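PDB 1QWK: aldo-keto reductase family 1 member C1, which belongs to the aldo-keto reductases and probably reduces carbonyl substrates such as aldoses with NADPH as the hydride donor. Local coordinates for residues T33-K36 / T37-A41; K63-E67 / E68-K72; V71-E75 / L76-T80. All coordinates share one frame; numbering follows the deposited sequence.

Contact 1: T33-K36 / T37-A41; sequences TAVK and TAVKA
Both sides of the Thr33 carbonyl plane are used by Thr37: its backbone N, 3.0 Å from Thr33 O, and its hydroxyl OG1, donating a bond of 2.7 Å to Thr33 O, reach the oxygen from opposite sides, each tilted about 30° from the plane. OG1 can do this because it stands beside its own backbone N (chi1 -62°), so threonine suits the site by spending its hydroxyl on a carbonyl one turn back. Thr33 lies alongside, its CG2 4.0 Å from Thr37 OG1. The backbone bonds from i+4 to i continue through Ala38, Val39 and Lys40 on helix 28-41, which joins strands 21-22 and 45-47 as a beta-alpha-beta unit of the TIM barrel. Small Ala34 and Ala38 let the helix lie close to Leu21 and Ile270. Branched Val35 and Val39 face helix 55-68 and meet each other loosely, Val35 CG1 being 4.3 Å from Val39 CG2. On the polar side, Lys40 lays its methylenes against the Lys36 carbonyl, with CG 3.1 Å from Lys36 O. Lys36, bent at chi3 (71°), salt-bridges Glu64 and Glu68 through NZ, a negative pair that would offset the nearby charge of Lys40.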
ATOM      1  N   THR A  33     -18.372  -4.650  -1.318  1.00 24.78           N
ATOM      2  CA  THR A  33     -18.612  -5.456  -0.122  1.00 24.59           C
ATOM      3  C   THR A  33     -17.401  -5.410   0.807  1.00 23.92           C
ATOM      4  O   THR A  33     -17.543  -5.364   2.029  1.00 23.16           O
ATOM      5  CB  THR A  33     -18.884  -6.930  -0.487  1.00 26.12           C
ATOM      6  OG1 THR A  33     -20.009  -7.006  -1.371  1.00 31.44           O
ATOM      7  CG2 THR A  33     -19.175  -7.742   0.766  1.00 27.88           C
ATOM      8  N   ALA A  34     -16.209  -5.426   0.219  1.00 22.64           N
ATOM      9  CA  ALA A  34     -14.975  -5.390   0.992  1.00 21.91           C
ATOM     10  C   ALA A  34     -14.820  -4.074   1.752  1.00 21.01           C
ATOM     11  O   ALA A  34     -14.470  -4.069   2.932  1.00 21.15           O
ATOM     12  CB  ALA A  34     -13.774  -5.608   0.070  1.00 21.18           C
ATOM     13  N   VAL A  35     -15.078  -2.961   1.074  1.00 19.67           N
ATOM     14  CA  VAL A  35     -14.950  -1.655   1.703  1.00 20.36           C
ATOM     15  C   VAL A  35     -15.926  -1.503   2.866  1.00 20.46           C
ATOM     16  O   VAL A  35     -15.535  -1.099   3.961  1.00 20.26           O
ATOM     17  CB  VAL A  35     -15.185  -0.512   0.679  1.00 20.73           C
ATOM     18  CG1 VAL A  35     -15.274   0.829   1.392  1.00 22.50           C
ATOM     19  CG2 VAL A  35     -14.041  -0.481  -0.330  1.00 22.17           C
ATOM     20  N   LYS A  36     -17.193  -1.838   2.638  1.00 21.72           N
ATOM     21  CA  LYS A  36     -18.193  -1.714   3.696  1.00 22.17           C
ATOM     22  C   LYS A  36     -17.890  -2.615   4.886  1.00 23.29           C
ATOM     23  O   LYS A  36     -18.082  -2.220   6.037  1.00 24.16           O
ATOM     24  CB  LYS A  36     -19.587  -2.014   3.139  1.00 23.93           C
ATOM     25  CG  LYS A  36     -19.965  -1.100   1.984  1.00 26.99           C
ATOM     26  CD  LYS A  36     -21.401  -1.308   1.516  1.00 29.18           C
ATOM     27  CE  LYS A  36     -22.404  -0.786   2.530  1.00 32.72           C
ATOM     28  NZ  LYS A  36     -23.804  -0.985   2.056  1.00 35.12           N
ATOM     29  N   THR A  37     -17.410  -3.822   4.611  1.00 22.43           N
ATOM     30  CA  THR A  37     -17.075  -4.756   5.680  1.00 23.08           C
ATOM     31  C   THR A  37     -15.910  -4.210   6.499  1.00 22.71           C
ATOM     32  O   THR A  37     -15.922  -4.253   7.734  1.00 22.12           O
ATOM     33  CB  THR A  37     -16.675  -6.134   5.115  1.00 23.51           C
ATOM     34  OG1 THR A  37     -17.785  -6.699   4.403  1.00 26.16           O
ATOM     35  CG2 THR A  37     -16.274  -7.071   6.242  1.00 24.74           C
ATOM     36  N   ALA A  38     -14.905  -3.689   5.805  1.00 21.27           N
ATOM     37  CA  ALA A  38     -13.722  -3.147   6.460  1.00 20.37           C
ATOM     38  C   ALA A  38     -14.060  -1.946   7.335  1.00 20.16           C
ATOM     39  O   ALA A  38     -13.638  -1.866   8.491  1.00 20.23           O
ATOM     40  CB  ALA A  38     -12.681  -2.755   5.414  1.00 20.83           C
ATOM     41  N   VAL A  39     -14.816  -1.003   6.787  1.00 20.07           N
ATOM     42  CA  VAL A  39     -15.178   0.185   7.549  1.00 21.69           C
ATOM     43  C   VAL A  39     -16.028  -0.173   8.766  1.00 21.38           C
ATOM     44  O   VAL A  39     -15.829   0.376   9.849  1.00 20.88           O
ATOM     45  CB  VAL A  39     -15.925   1.209   6.663  1.00 22.07           C
ATOM     46  CG1 VAL A  39     -16.410   2.384   7.509  1.00 22.68           C
ATOM     47  CG2 VAL A  39     -14.996   1.713   5.570  1.00 22.35           C
ATOM     48  N   LYS A  40     -16.971  -1.094   8.601  1.00 24.13           N
ATOM     49  CA  LYS A  40     -17.806  -1.483   9.731  1.00 24.23           C
ATOM     50  C   LYS A  40     -16.976  -2.221  10.780  1.00 24.84           C
ATOM     51  O   LYS A  40     -17.334  -2.242  11.959  1.00 27.53           O
ATOM     52  CB  LYS A  40     -18.966  -2.361   9.263  1.00 26.56           C
ATOM     53  CG  LYS A  40     -19.975  -1.631   8.399  1.00 28.45           C
ATOM     54  CD  LYS A  40     -21.000  -2.598   7.838  1.00 33.02           C
ATOM     55  CE  LYS A  40     -21.999  -1.892   6.941  1.00 35.95           C
ATOM     56  NZ  LYS A  40     -22.971  -2.855   6.356  1.00 39.22           N
ATOM     57  N   ALA A  41     -15.867  -2.817  10.351  1.00 23.15           N
ATOM     58  CA  ALA A  41     -14.984  -3.547  11.261  1.00 23.57           C
ATOM     59  C   ALA A  41     -14.041  -2.617  12.020  1.00 23.18           C
ATOM     60  O   ALA A  41     -13.531  -2.976  13.084  1.00 24.51           O
ATOM     61  CB  ALA A  41     -14.176  -4.584  10.488  1.00 23.58           C
TER

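Contact 2: K63-E67 / E68-K72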
ATOM      1  N   LYS A  63     -20.234   6.317  -0.615  1.00 27.21           N
ATOM      2  CA  LYS A  63     -21.507   7.021  -0.646  1.00 30.35           C
ATOM      3  C   LYS A  63     -22.520   6.292   0.240  1.00 30.00           C
ATOM      4  O   LYS A  63     -23.198   6.912   1.059  1.00 31.49           O
ATOM      5  CB  LYS A  63     -22.021   7.102  -2.086  1.00 31.73           C
ATOM      6  CG  LYS A  63     -23.146   8.106  -2.296  1.00 35.55           C
ATOM      7  CD  LYS A  63     -23.578   8.145  -3.756  1.00 37.10           C
ATOM      8  CE  LYS A  63     -24.465   9.348  -4.054  1.00 40.19           C
ATOM      9  NZ  LYS A  63     -25.716   9.359  -3.242  1.00 41.97           N
ATOM     10  N   GLU A  64     -22.613   4.976   0.078  1.00 30.82           N
ATOM     11  CA  GLU A  64     -23.537   4.169   0.867  1.00 31.53           C
ATOM     12  C   GLU A  64     -23.210   4.237   2.357  1.00 30.73           C
ATOM     13  O   GLU A  64     -24.110   4.328   3.195  1.00 30.69           O
ATOM     14  CB  GLU A  64     -23.508   2.712   0.394  1.00 32.65           C
ATOM     15  CG  GLU A  64     -24.256   2.464  -0.909  1.00 35.47           C
ATOM     16  CD  GLU A  64     -24.080   1.048  -1.430  1.00 37.74           C
ATOM     17  OE1 GLU A  64     -24.195   0.092  -0.630  1.00 39.91           O
ATOM     18  OE2 GLU A  64     -23.836   0.885  -2.645  1.00 39.37           O
ATOM     19  N   LEU A  65     -21.923   4.188   2.687  1.00 29.02           N
ATOM     20  CA  LEU A  65     -21.494   4.258   4.079  1.00 30.58           C
ATOM     21  C   LEU A  65     -21.925   5.576   4.718  1.00 31.27           C
ATOM     22  O   LEU A  65     -22.375   5.600   5.865  1.00 32.47           O
ATOM     23  CB  LEU A  65     -19.971   4.117   4.174  1.00 29.98           C
ATOM     24  CG  LEU A  65     -19.398   2.712   3.960  1.00 29.88           C
ATOM     25  CD1 LEU A  65     -17.886   2.796   3.807  1.00 29.98           C
ATOM     26  CD2 LEU A  65     -19.771   1.816   5.134  1.00 29.76           C
ATOM     27  N   LEU A  66     -21.789   6.669   3.972  1.00 31.71           N
ATOM     28  CA  LEU A  66     -22.169   7.985   4.472  1.00 32.71           C
ATOM     29  C   LEU A  66     -23.679   8.083   4.681  1.00 34.19           C
ATOM     30  O   LEU A  66     -24.137   8.611   5.693  1.00 34.45           O
ATOM     31  CB  LEU A  66     -21.705   9.078   3.503  1.00 32.30           C
ATOM     32  CG  LEU A  66     -20.190   9.222   3.302  1.00 33.11           C
ATOM     33  CD1 LEU A  66     -19.908  10.275   2.245  1.00 32.78           C
ATOM     34  CD2 LEU A  66     -19.530   9.597   4.616  1.00 33.81           C
ATOM     35  N   GLU A  67     -24.447   7.569   3.726  1.00 36.27           N
ATOM     36  CA  GLU A  67     -25.904   7.606   3.818  1.00 38.62           C
ATOM     37  C   GLU A  67     -26.409   6.740   4.971  1.00 39.06           C
ATOM     38  O   GLU A  67     -27.421   7.057   5.598  1.00 39.53           O
ATOM     39  CB  GLU A  67     -26.531   7.135   2.502  1.00 40.14           C
ATOM     40  CG  GLU A  67     -26.123   7.965   1.292  1.00 43.47           C
ATOM     41  CD  GLU A  67     -26.828   7.534   0.015  1.00 45.11           C
ATOM     42  OE1 GLU A  67     -26.785   6.328  -0.316  1.00 46.52           O
ATOM     43  OE2 GLU A  67     -27.417   8.404  -0.662  1.00 47.37           O
ATOM     44  N   GLU A  68     -25.700   5.648   5.246  1.00 38.38           N
ATOM     45  CA  GLU A  68     -26.071   4.741   6.327  1.00 38.45           C
ATOM     46  C   GLU A  68     -25.674   5.311   7.684  1.00 38.11           C
ATOM     47  O   GLU A  68     -26.094   4.806   8.726  1.00 38.45           O
ATOM     48  CB  GLU A  68     -25.399   3.380   6.124  1.00 39.61           C
ATOM     49  CG  GLU A  68     -26.008   2.550   5.007  1.00 42.21           C
ATOM     50  CD  GLU A  68     -25.154   1.356   4.632  1.00 43.22           C
ATOM     51  OE1 GLU A  68     -24.736   0.608   5.543  1.00 45.03           O
ATOM     52  OE2 GLU A  68     -24.902   1.162   3.425  1.00 45.81           O
ATOM     53  N   GLY A  69     -24.862   6.364   7.663  1.00 36.18           N
ATOM     54  CA  GLY A  69     -24.424   6.988   8.897  1.00 34.49           C
ATOM     55  C   GLY A  69     -23.328   6.223   9.614  1.00 34.23           C
ATOM     56  O   GLY A  69     -23.083   6.444  10.799  1.00 35.01           O
ATOM     57  N   VAL A  70     -22.662   5.323   8.897  1.00 33.15           N
ATOM     58  CA  VAL A  70     -21.590   4.529   9.482  1.00 31.78           C
ATOM     59  C   VAL A  70     -20.405   5.418   9.842  1.00 31.04           C
ATOM     60  O   VAL A  70     -19.833   5.296  10.923  1.00 31.81           O
ATOM     61  CB  VAL A  70     -21.115   3.434   8.507  1.00 31.83           C
ATOM     62  CG1 VAL A  70     -20.006   2.611   9.147  1.00 32.04           C
ATOM     63  CG2 VAL A  70     -22.285   2.542   8.125  1.00 31.79           C
ATOM     64  N   VAL A  71     -20.040   6.307   8.926  1.00 30.29           N
ATOM     65  CA  VAL A  71     -18.931   7.228   9.147  1.00 29.09           C
ATOM     66  C   VAL A  71     -19.153   8.518   8.370  1.00 29.23           C
ATOM     67  O   VAL A  71     -20.069   8.618   7.554  1.00 28.33           O
ATOM     68  CB  VAL A  71     -17.572   6.621   8.691  1.00 30.11           C
ATOM     69  CG1 VAL A  71     -17.147   5.511   9.635  1.00 29.68           C
ATOM     70  CG2 VAL A  71     -17.686   6.088   7.270  1.00 27.88           C
ATOM     71  N   LYS A  72     -18.315   9.509   8.652  1.00 30.00           N
ATOM     72  CA  LYS A  72     -18.362  10.789   7.963  1.00 30.40           C
ATOM     73  C   LYS A  72     -17.099  10.847   7.110  1.00 30.20           C
ATOM     74  O   LYS A  72     -16.118  10.164   7.407  1.00 29.61           O
ATOM     75  CB  LYS A  72     -18.355  11.942   8.965  1.00 33.04           C
ATOM     76  CG  LYS A  72     -19.628  12.063   9.776  1.00 36.70           C
ATOM     77  CD  LYS A  72     -19.572  13.255  10.713  1.00 38.87           C
ATOM     78  CE  LYS A  72     -20.909  13.460  11.409  1.00 40.94           C
ATOM     79  NZ  LYS A  72     -22.000  13.709  10.418  1.00 42.77           N
TER
HETATM   80  O   HOH W   1     -22.445   9.847   7.341  1.00 32.64           O
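Leu65 overlaps Val70 obliquely, its CD2 lying 4.0 Å from both CB and CG2 of the valine where the chain doubles back off helix 55-68. The turn is a Schellman motif centred on Gly69, whose positive phi (77°) is readily adopted by a residue without a side chain. Val70 N closes the motif with a bond of 3.1 Å to Leu65 O, nearly in line with that carbonyl, whereas Gly69 N comes down on Leu66 O from above the carbonyl plane. The Leu65-Val70 pair, flanking the cap, is the hydrophobic contact that commonly accompanies a Schellman motif. Leu65 also leans its CB toward Val71 CG2, and these side chains continue the apolar surface onto Val35 and Val39 of helix 28-41. On the helix's polar side the chain of Glu68 folds back over the last turn, CG anti to its carbonyl carbon (chi1 -74°), with CG 3.2 Å from Glu64 O. Its OE2 ends 4.3 Å from Glu64 OE1, a close approach of two negative groups probably eased by Lys36, which salt-bridges both. Farther out, Lys63 NZ and Glu67 OE2 form a salt bridge whose hydrogen bond is weak. Where the loop leaves the helix, one water donates to two carbonyls at once, lying 2.7 Å from Leu66 O and 2.7 Å from Val71 O.

Contact 3: V71-E75 / L76-T80; sequences VKREE and LFITT
The short 3-10 segment 73-75 delivers the chain from the loop after helix 55-68 into the barrel strand 77-82, and Leu76 is the residue that links the two. Its backbone N donates to Arg73 O at 2.9 Å from above the carbonyl plane, which closes the turn. Just before it, Glu75 OE1 reaches back with its anti lone pair to Lys72 N, 2.8 Å away, so a carboxylate holds the start of the turn. Leu76 sends its side chain toward helix 28-41, crossing Val71 at about a right angle, with CD1 3.8 Å from Val71 CG2. Replacing this leucine by an alanine is likely to take away one apolar neighbour of Val71 CG2 and Val39 CG2 and open a gap where the strand begins. Arg73, bent at chi2 (69°), brings its guanidinium alongside the strand: NH1 makes a weak, strongly bent bond to Leu76 O at the group's edge, while Ile78 CG1 lies over one face. Its stronger partners are Tyr107 O and Asp109; the latter, just ahead of strand 110-113, also accepts from Ile78 N, linking turn and strand to the neighbouring strand. This is an alpha-beta loop of a TIM barrel, leading from helix 55-68 into parallel strand 77-82.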
ATOM      1  N   VAL A  71     -20.040   6.307   8.926  1.00 30.29           N
ATOM      2  CA  VAL A  71     -18.931   7.228   9.147  1.00 29.09           C
ATOM      3  C   VAL A  71     -19.153   8.518   8.370  1.00 29.23           C
ATOM      4  O   VAL A  71     -20.069   8.618   7.554  1.00 28.33           O
ATOM      5  CB  VAL A  71     -17.572   6.621   8.691  1.00 30.11           C
ATOM      6  CG1 VAL A  71     -17.147   5.511   9.635  1.00 29.68           C
ATOM      7  CG2 VAL A  71     -17.686   6.088   7.270  1.00 27.88           C
ATOM      8  N   LYS A  72     -18.315   9.509   8.652  1.00 30.00           N
ATOM      9  CA  LYS A  72     -18.362  10.789   7.963  1.00 30.40           C
ATOM     10  C   LYS A  72     -17.099  10.847   7.110  1.00 30.20           C
ATOM     11  O   LYS A  72     -16.118  10.164   7.407  1.00 29.61           O
ATOM     12  CB  LYS A  72     -18.355  11.942   8.965  1.00 33.04           C
ATOM     13  CG  LYS A  72     -19.628  12.063   9.776  1.00 36.70           C
ATOM     14  CD  LYS A  72     -19.572  13.255  10.713  1.00 38.87           C
ATOM     15  CE  LYS A  72     -20.909  13.460  11.409  1.00 40.94           C
ATOM     16  NZ  LYS A  72     -22.000  13.709  10.418  1.00 42.77           N
ATOM     17  N   ARG A  73     -17.126  11.657   6.056  1.00 29.77           N
ATOM     18  CA  ARG A  73     -15.977  11.797   5.165  1.00 30.46           C
ATOM     19  C   ARG A  73     -14.684  12.060   5.922  1.00 30.23           C
ATOM     20  O   ARG A  73     -13.658  11.430   5.661  1.00 30.51           O
ATOM     21  CB  ARG A  73     -16.204  12.947   4.179  1.00 30.74           C
ATOM     22  CG  ARG A  73     -14.960  13.329   3.376  1.00 30.49           C
ATOM     23  CD  ARG A  73     -14.603  12.233   2.393  1.00 29.92           C
ATOM     24  NE  ARG A  73     -13.381  12.508   1.633  1.00 28.71           N
ATOM     25  CZ  ARG A  73     -12.153  12.200   2.043  1.00 27.88           C
ATOM     26  NH1 ARG A  73     -11.967  11.608   3.215  1.00 23.68           N
ATOM     27  NH2 ARG A  73     -11.111  12.455   1.264  1.00 24.15           N
ATOM     28  N   GLU A  74     -14.741  13.001   6.860  1.00 29.49           N
ATOM     29  CA  GLU A  74     -13.576  13.388   7.646  1.00 31.12           C
ATOM     30  C   GLU A  74     -12.959  12.233   8.427  1.00 29.10           C
ATOM     31  O   GLU A  74     -11.785  12.287   8.790  1.00 29.24           O
ATOM     32  CB  GLU A  74     -13.952  14.511   8.618  1.00 34.62           C
ATOM     33  CG  GLU A  74     -12.765  15.294   9.157  1.00 41.30           C
ATOM     34  CD  GLU A  74     -12.139  16.194   8.107  1.00 45.50           C
ATOM     35  OE1 GLU A  74     -12.843  17.102   7.610  1.00 48.29           O
ATOM     36  OE2 GLU A  74     -10.949  15.999   7.772  1.00 49.13           O
ATOM     37  N   GLU A  75     -13.747  11.194   8.685  1.00 27.17           N
ATOM     38  CA  GLU A  75     -13.267  10.040   9.442  1.00 26.20           C
ATOM     39  C   GLU A  75     -12.558   9.008   8.573  1.00 25.06           C
ATOM     40  O   GLU A  75     -11.930   8.086   9.090  1.00 25.33           O
ATOM     41  CB  GLU A  75     -14.431   9.356  10.160  1.00 26.91           C
ATOM     42  CG  GLU A  75     -15.075  10.188  11.246  1.00 30.65           C
ATOM     43  CD  GLU A  75     -16.250   9.478  11.883  1.00 33.28           C
ATOM     44  OE1 GLU A  75     -17.243   9.216  11.171  1.00 33.19           O
ATOM     45  OE2 GLU A  75     -16.181   9.177  13.093  1.00 37.87           O
ATOM     46  N   LEU A  76     -12.672   9.162   7.259  1.00 23.09           N
ATOM     47  CA  LEU A  76     -12.049   8.232   6.327  1.00 21.65           C
ATOM     48  C   LEU A  76     -10.818   8.822   5.654  1.00 21.42           C
ATOM     49  O   LEU A  76     -10.785  10.006   5.323  1.00 22.44           O
ATOM     50  CB  LEU A  76     -13.050   7.808   5.251  1.00 22.21           C
ATOM     51  CG  LEU A  76     -14.234   6.941   5.680  1.00 23.58           C
ATOM     52  CD1 LEU A  76     -15.135   6.691   4.472  1.00 25.99           C
ATOM     53  CD2 LEU A  76     -13.740   5.617   6.247  1.00 24.88           C
ATOM     54  N   PHE A  77      -9.806   7.983   5.468  1.00 19.65           N
ATOM     55  CA  PHE A  77      -8.566   8.386   4.818  1.00 17.69           C
ATOM     56  C   PHE A  77      -8.540   7.637   3.491  1.00 17.15           C
ATOM     57  O   PHE A  77      -8.472   6.405   3.465  1.00 15.40           O
ATOM     58  CB  PHE A  77      -7.356   7.983   5.672  1.00 16.68           C
ATOM     59  CG  PHE A  77      -6.056   8.606   5.227  1.00 16.86           C
ATOM     60  CD1 PHE A  77      -5.517   9.693   5.918  1.00 17.03           C
ATOM     61  CD2 PHE A  77      -5.381   8.118   4.108  1.00 17.05           C
ATOM     62  CE1 PHE A  77      -4.320  10.283   5.511  1.00 16.55           C
ATOM     63  CE2 PHE A  77      -4.184   8.695   3.688  1.00 16.98           C
ATOM     64  CZ  PHE A  77      -3.650   9.787   4.388  1.00 17.05           C
ATOM     65  N   ILE A  78      -8.612   8.379   2.390  1.00 17.03           N
ATOM     66  CA  ILE A  78      -8.614   7.779   1.058  1.00 18.10           C
ATOM     67  C   ILE A  78      -7.304   8.053   0.320  1.00 17.24           C
ATOM     68  O   ILE A  78      -6.897   9.204   0.172  1.00 18.19           O
ATOM     69  CB  ILE A  78      -9.777   8.334   0.196  1.00 19.12           C
ATOM     70  CG1 ILE A  78     -11.115   8.136   0.926  1.00 19.68           C
ATOM     71  CG2 ILE A  78      -9.778   7.665  -1.177  1.00 20.57           C
ATOM     72  CD1 ILE A  78     -11.422   6.702   1.303  1.00 21.38           C
ATOM     73  N   THR A  79      -6.659   6.984  -0.137  1.00 16.94           N
ATOM     74  CA  THR A  79      -5.402   7.077  -0.875  1.00 17.10           C
ATOM     75  C   THR A  79      -5.596   6.577  -2.299  1.00 15.79           C
ATOM     76  O   THR A  79      -6.214   5.542  -2.500  1.00 16.80           O
ATOM     77  CB  THR A  79      -4.303   6.161  -0.268  1.00 17.42           C
ATOM     78  OG1 THR A  79      -4.008   6.571   1.065  1.00 17.68           O
ATOM     79  CG2 THR A  79      -3.025   6.207  -1.121  1.00 18.35           C
ATOM     80  N   THR A  80      -5.101   7.314  -3.285  1.00 15.85           N
ATOM     81  CA  THR A  80      -5.166   6.815  -4.643  1.00 17.07           C
ATOM     82  C   THR A  80      -3.831   7.118  -5.301  1.00 16.23           C
ATOM     83  O   THR A  80      -3.010   7.860  -4.748  1.00 15.35           O
ATOM     84  CB  THR A  80      -6.352   7.376  -5.469  1.00 18.24           C
ATOM     85  OG1 THR A  80      -6.514   6.562  -6.640  1.00 19.68           O
ATOM     86  CG2 THR A  80      -6.107   8.810  -5.898  1.00 19.97           C
TER

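In the fold
All three contacts lie toward the same side of the barrel and follow one another along the chain. Contact 2 is the most peripheral, its centre about 24 Å from that of the chain, and most of its touching residues are exposed; contacts 1 and 3, at about 17 and 16 Å, each have half of theirs buried. Contact 1 lies on helix 28-41 and contact 2 at the end of helix 55-68, joined by charge outside and by aliphatic packing beneath; contacts 2 and 3 share Val71 and Lys72, the loop leaving helix 55-68 continuing through the 3-10 turn into strand 77-82. The chemistry shifts accordingly: regular backbone bonding, then a glycine cap and water, then a tight turn beside a buried leucine. Val39 touches both later contacts.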